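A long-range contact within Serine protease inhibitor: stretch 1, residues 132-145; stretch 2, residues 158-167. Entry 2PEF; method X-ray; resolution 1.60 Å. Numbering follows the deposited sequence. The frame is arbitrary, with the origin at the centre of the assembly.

Stretch 1, residues 132-145: DINNWVKSKTNGMI
Stretch 2 158-167: MYLINAVAFD

How do the two stretches lie? Helix 132-140 packs over strand 158-167 with their N-to-C directions 27° apart and their axes 8.6 Å apart at closest. No hydrogen bond links the two stretches; packing buries 496 Å² between them, both sides summed.

What does Ile 161, with the largest covered area, touch? Its CA-to-CB bond points toward stretch 1 (chi1 m, chi2 t). Its CD1 lies 3.7 Å from Ile 133 CG2, while its CG2 lies 3.7 Å from Trp 136 CZ3. Trp 136 is t, 90°; Ile 133 (m, t) also sets CD1 3.6 Å from Tyr 159 CD1, at the ring edge.

Where do the backbones come closest? At Ala 163 and Ala 165, whose CA-to-CB bonds both point toward stretch 1: CA of Lys 140 is 6.2 Å from CA of Ala 163, and CA of Thr 141 only 4.9 Å from CA of Ala 165. Ala 163 CB meets Lys 140 CB and Thr 141 CG2, each at 3.9 Å; Ala 165 CB lies 3.5 Å from Lys 140 O.

How does the chain turn over Ala 165? Thr 141 (chi1 p) leaves helical geometry and begins a type I' turn to Met 144, closed by Met 144 N to Thr 141 O at 2.9 Å. Met 144 (m, t, m) then brings CE 3.9 Å from Ala 165 CB.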

# COMPACT_ATOMS: atom_id res chain seq x y z
N ASP A 132 -21.44 -8.17 3.61
CA ASP A 132 -20.57 -9.19 3.01
C ASP A 132 -19.19 -8.64 2.66
O ASP A 132 -18.17 -9.27 2.95
CB ASP A 132 -21.21 -9.78 1.75
CG ASP A 132 -22.40 -10.66 2.06
OD1 ASP A 132 -22.49 -11.17 3.20
OD2 ASP A 132 -23.24 -10.84 1.16
N ILE A 133 -19.17 -7.47 2.04
CA ILE A 133 -17.91 -6.83 1.64
C ILE A 133 -17.06 -6.49 2.86
O ILE A 133 -15.87 -6.83 2.91
CB ILE A 133 -18.16 -5.56 0.78
CG1 ILE A 133 -18.76 -5.96 -0.57
CG2 ILE A 133 -16.87 -4.78 0.59
CD1 ILE A 133 -19.38 -4.79 -1.36
N ASN A 134 -17.67 -5.85 3.86
CA ASN A 134 -16.96 -5.49 5.08
C ASN A 134 -16.47 -6.69 5.88
O ASN A 134 -15.39 -6.64 6.47
CB ASN A 134 -17.82 -4.57 5.95
CG ASN A 134 -17.96 -3.19 5.36
OD1 ASN A 134 -17.10 -2.74 4.58
ND2 ASN A 134 -19.03 -2.49 5.72
N ASN A 135 -17.25 -7.77 5.89
CA ASN A 135 -16.81 -9.02 6.50
C ASN A 135 -15.61 -9.62 5.77
O ASN A 135 -14.70 -10.17 6.40
CB ASN A 135 -17.97 -10.02 6.59
CG ASN A 135 -18.92 -9.69 7.72
OD1 ASN A 135 -18.48 -9.30 8.81
ND2 ASN A 135 -20.21 -9.83 7.48
N TRP A 136 -15.60 -9.48 4.44
CA TRP A 136 -14.50 -9.95 3.62
C TRP A 136 -13.24 -9.15 3.94
O TRP A 136 -12.21 -9.74 4.23
CB TRP A 136 -14.86 -9.86 2.14
CG TRP A 136 -13.85 -10.48 1.22
CD1 TRP A 136 -13.82 -11.77 0.79
CD2 TRP A 136 -12.72 -9.83 0.61
NE1 TRP A 136 -12.75 -11.97 -0.05
CE2 TRP A 136 -12.06 -10.79 -0.17
CE3 TRP A 136 -12.22 -8.52 0.66
CZ2 TRP A 136 -10.91 -10.50 -0.91
CZ3 TRP A 136 -11.06 -8.23 -0.07
CH2 TRP A 136 -10.43 -9.21 -0.85
N VAL A 137 -13.33 -7.82 3.91
CA VAL A 137 -12.15 -6.99 4.23
C VAL A 137 -11.65 -7.20 5.67
O VAL A 137 -10.44 -7.29 5.90
CB VAL A 137 -12.36 -5.47 3.91
CG1 VAL A 137 -12.66 -5.26 2.42
CG2 VAL A 137 -13.44 -4.85 4.77
N LYS A 138 -12.58 -7.34 6.61
CA LYS A 138 -12.22 -7.62 8.00
C LYS A 138 -11.45 -8.93 8.11
O LYS A 138 -10.46 -9.01 8.83
CB LYS A 138 -13.45 -7.63 8.90
CG LYS A 138 -13.13 -7.52 10.38
CD LYS A 138 -14.38 -7.57 11.24
CE LYS A 138 -14.05 -7.31 12.70
N SER A 139 -11.92 -9.97 7.41
CA SER A 139 -11.27 -11.28 7.46
C SER A 139 -9.88 -11.26 6.82
O SER A 139 -8.92 -11.79 7.39
CB SER A 139 -12.13 -12.34 6.76
OG SER A 139 -11.44 -13.58 6.69
N LYS A 140 -9.78 -10.64 5.65
CA LYS A 140 -8.55 -10.66 4.86
C LYS A 140 -7.45 -9.75 5.41
O LYS A 140 -6.28 -9.88 5.04
CB LYS A 140 -8.84 -10.34 3.39
CG LYS A 140 -9.86 -11.27 2.71
CD LYS A 140 -9.45 -12.73 2.77
CE LYS A 140 -10.41 -13.60 1.99
NZ LYS A 140 -10.18 -15.05 2.27
N THR A 141 -7.83 -8.82 6.29
CA THR A 141 -6.87 -7.95 6.96
C THR A 141 -6.71 -8.33 8.44
O THR A 141 -6.18 -7.56 9.23
CB THR A 141 -7.26 -6.44 6.87
OG1 THR A 141 -8.47 -6.21 7.60
CG2 THR A 141 -7.43 -6.00 5.42
N ASN A 142 -7.18 -9.53 8.79
CA ASN A 142 -7.16 -10.00 10.18
C ASN A 142 -7.60 -8.90 11.16
O ASN A 142 -6.96 -8.66 12.19
CB ASN A 142 -5.79 -10.58 10.54
CG ASN A 142 -5.35 -11.68 9.57
OD1 ASN A 142 -6.11 -12.61 9.29
ND2 ASN A 142 -4.14 -11.58 9.06
N GLY A 143 -8.70 -8.24 10.82
CA GLY A 143 -9.32 -7.24 11.68
C GLY A 143 -8.69 -5.86 11.68
O GLY A 143 -9.19 -4.95 12.36
N MET A 144 -7.60 -5.69 10.93
CA MET A 144 -6.90 -4.40 10.89
C MET A 144 -7.70 -3.31 10.19
O MET A 144 -7.64 -2.14 10.59
CB MET A 144 -5.52 -4.55 10.24
CG MET A 144 -4.51 -5.24 11.14
SD MET A 144 -2.88 -5.39 10.40
CE MET A 144 -3.06 -6.91 9.46
N ILE A 145 -8.44 -3.68 9.15
CA ILE A 145 -9.38 -2.77 8.51
C ILE A 145 -10.74 -3.46 8.48
O ILE A 145 -10.91 -4.47 7.81
CB ILE A 145 -8.89 -2.36 7.09
CG1 ILE A 145 -7.64 -1.49 7.20
CG2 ILE A 145 -9.98 -1.59 6.35
CD1 ILE A 145 -6.67 -1.65 6.07
N MET A 158 -20.17 -2.90 -10.20
CA MET A 158 -18.97 -3.71 -9.94
C MET A 158 -17.96 -3.02 -9.03
O MET A 158 -17.67 -1.84 -9.19
CB MET A 158 -18.28 -4.14 -11.25
CG MET A 158 -17.11 -5.10 -11.01
SD MET A 158 -15.91 -5.23 -12.34
CE MET A 158 -16.55 -6.64 -13.22
N TYR A 159 -17.44 -3.78 -8.06
CA TYR A 159 -16.33 -3.33 -7.24
C TYR A 159 -15.16 -4.30 -7.42
O TYR A 159 -15.36 -5.51 -7.55
CB TYR A 159 -16.70 -3.29 -5.76
CG TYR A 159 -17.88 -2.44 -5.37
CD1 TYR A 159 -18.75 -2.86 -4.36
CD2 TYR A 159 -18.13 -1.20 -5.97
CE1 TYR A 159 -19.83 -2.08 -3.97
CE2 TYR A 159 -19.21 -0.42 -5.59
CZ TYR A 159 -20.05 -0.87 -4.58
OH TYR A 159 -21.12 -0.11 -4.19
N LEU A 160 -13.95 -3.76 -7.39
CA LEU A 160 -12.74 -4.56 -7.35
C LEU A 160 -12.00 -4.17 -6.08
O LEU A 160 -11.84 -2.98 -5.79
CB LEU A 160 -11.86 -4.32 -8.59
CG LEU A 160 -12.52 -4.56 -9.96
CD1 LEU A 160 -13.23 -3.30 -10.47
CD2 LEU A 160 -11.49 -5.02 -10.98
N ILE A 161 -11.56 -5.16 -5.31
CA ILE A 161 -10.96 -4.90 -4.01
C ILE A 161 -9.73 -5.77 -3.81
O ILE A 161 -9.75 -6.97 -4.07
CB ILE A 161 -11.95 -5.16 -2.84
CG1 ILE A 161 -13.24 -4.35 -3.03
CG2 ILE A 161 -11.30 -4.81 -1.49
CD1 ILE A 161 -14.38 -4.74 -2.10
N ASN A 162 -8.65 -5.14 -3.35
CA ASN A 162 -7.49 -5.87 -2.85
C ASN A 162 -7.29 -5.63 -1.36
O ASN A 162 -7.55 -4.54 -0.87
CB ASN A 162 -6.23 -5.46 -3.61
CG ASN A 162 -4.97 -5.94 -2.92
OD1 ASN A 162 -4.44 -5.26 -2.04
ND2 ASN A 162 -4.49 -7.12 -3.29
N ALA A 163 -6.82 -6.66 -0.66
CA ALA A 163 -6.38 -6.54 0.72
C ALA A 163 -4.99 -7.15 0.92
O ALA A 163 -4.68 -8.20 0.34
CB ALA A 163 -7.38 -7.18 1.68
N VAL A 164 -4.17 -6.47 1.71
CA VAL A 164 -2.85 -6.96 2.10
C VAL A 164 -2.77 -6.97 3.62
O VAL A 164 -3.16 -5.98 4.26
CB VAL A 164 -1.72 -6.07 1.51
CG1 VAL A 164 -0.35 -6.45 2.10
CG2 VAL A 164 -1.68 -6.18 0.01
N ALA A 165 -2.30 -8.08 4.20
CA ALA A 165 -2.12 -8.18 5.65
C ALA A 165 -0.70 -8.60 5.99
O ALA A 165 -0.23 -9.64 5.53
CB ALA A 165 -3.13 -9.16 6.25
N PHE A 166 -0.02 -7.78 6.79
CA PHE A 166 1.37 -8.02 7.20
C PHE A 166 1.44 -8.17 8.71
O PHE A 166 0.88 -7.36 9.44
CB PHE A 166 2.26 -6.86 6.72
CG PHE A 166 3.71 -6.99 7.11
CD1 PHE A 166 4.60 -7.73 6.33
CD2 PHE A 166 4.20 -6.33 8.23
CE1 PHE A 166 5.94 -7.84 6.67
CE2 PHE A 166 5.55 -6.42 8.58
CZ PHE A 166 6.41 -7.18 7.81
N ASP A 167 2.13 -9.21 9.18
CA ASP A 167 2.24 -9.48 10.61
C ASP A 167 3.55 -10.20 10.86
O ASP A 167 3.69 -11.39 10.57
CB ASP A 167 1.05 -10.32 11.09
CG ASP A 167 1.02 -10.52 12.61
OD1 ASP A 167 2.03 -10.26 13.29
OD2 ASP A 167 -0.04 -10.95 13.12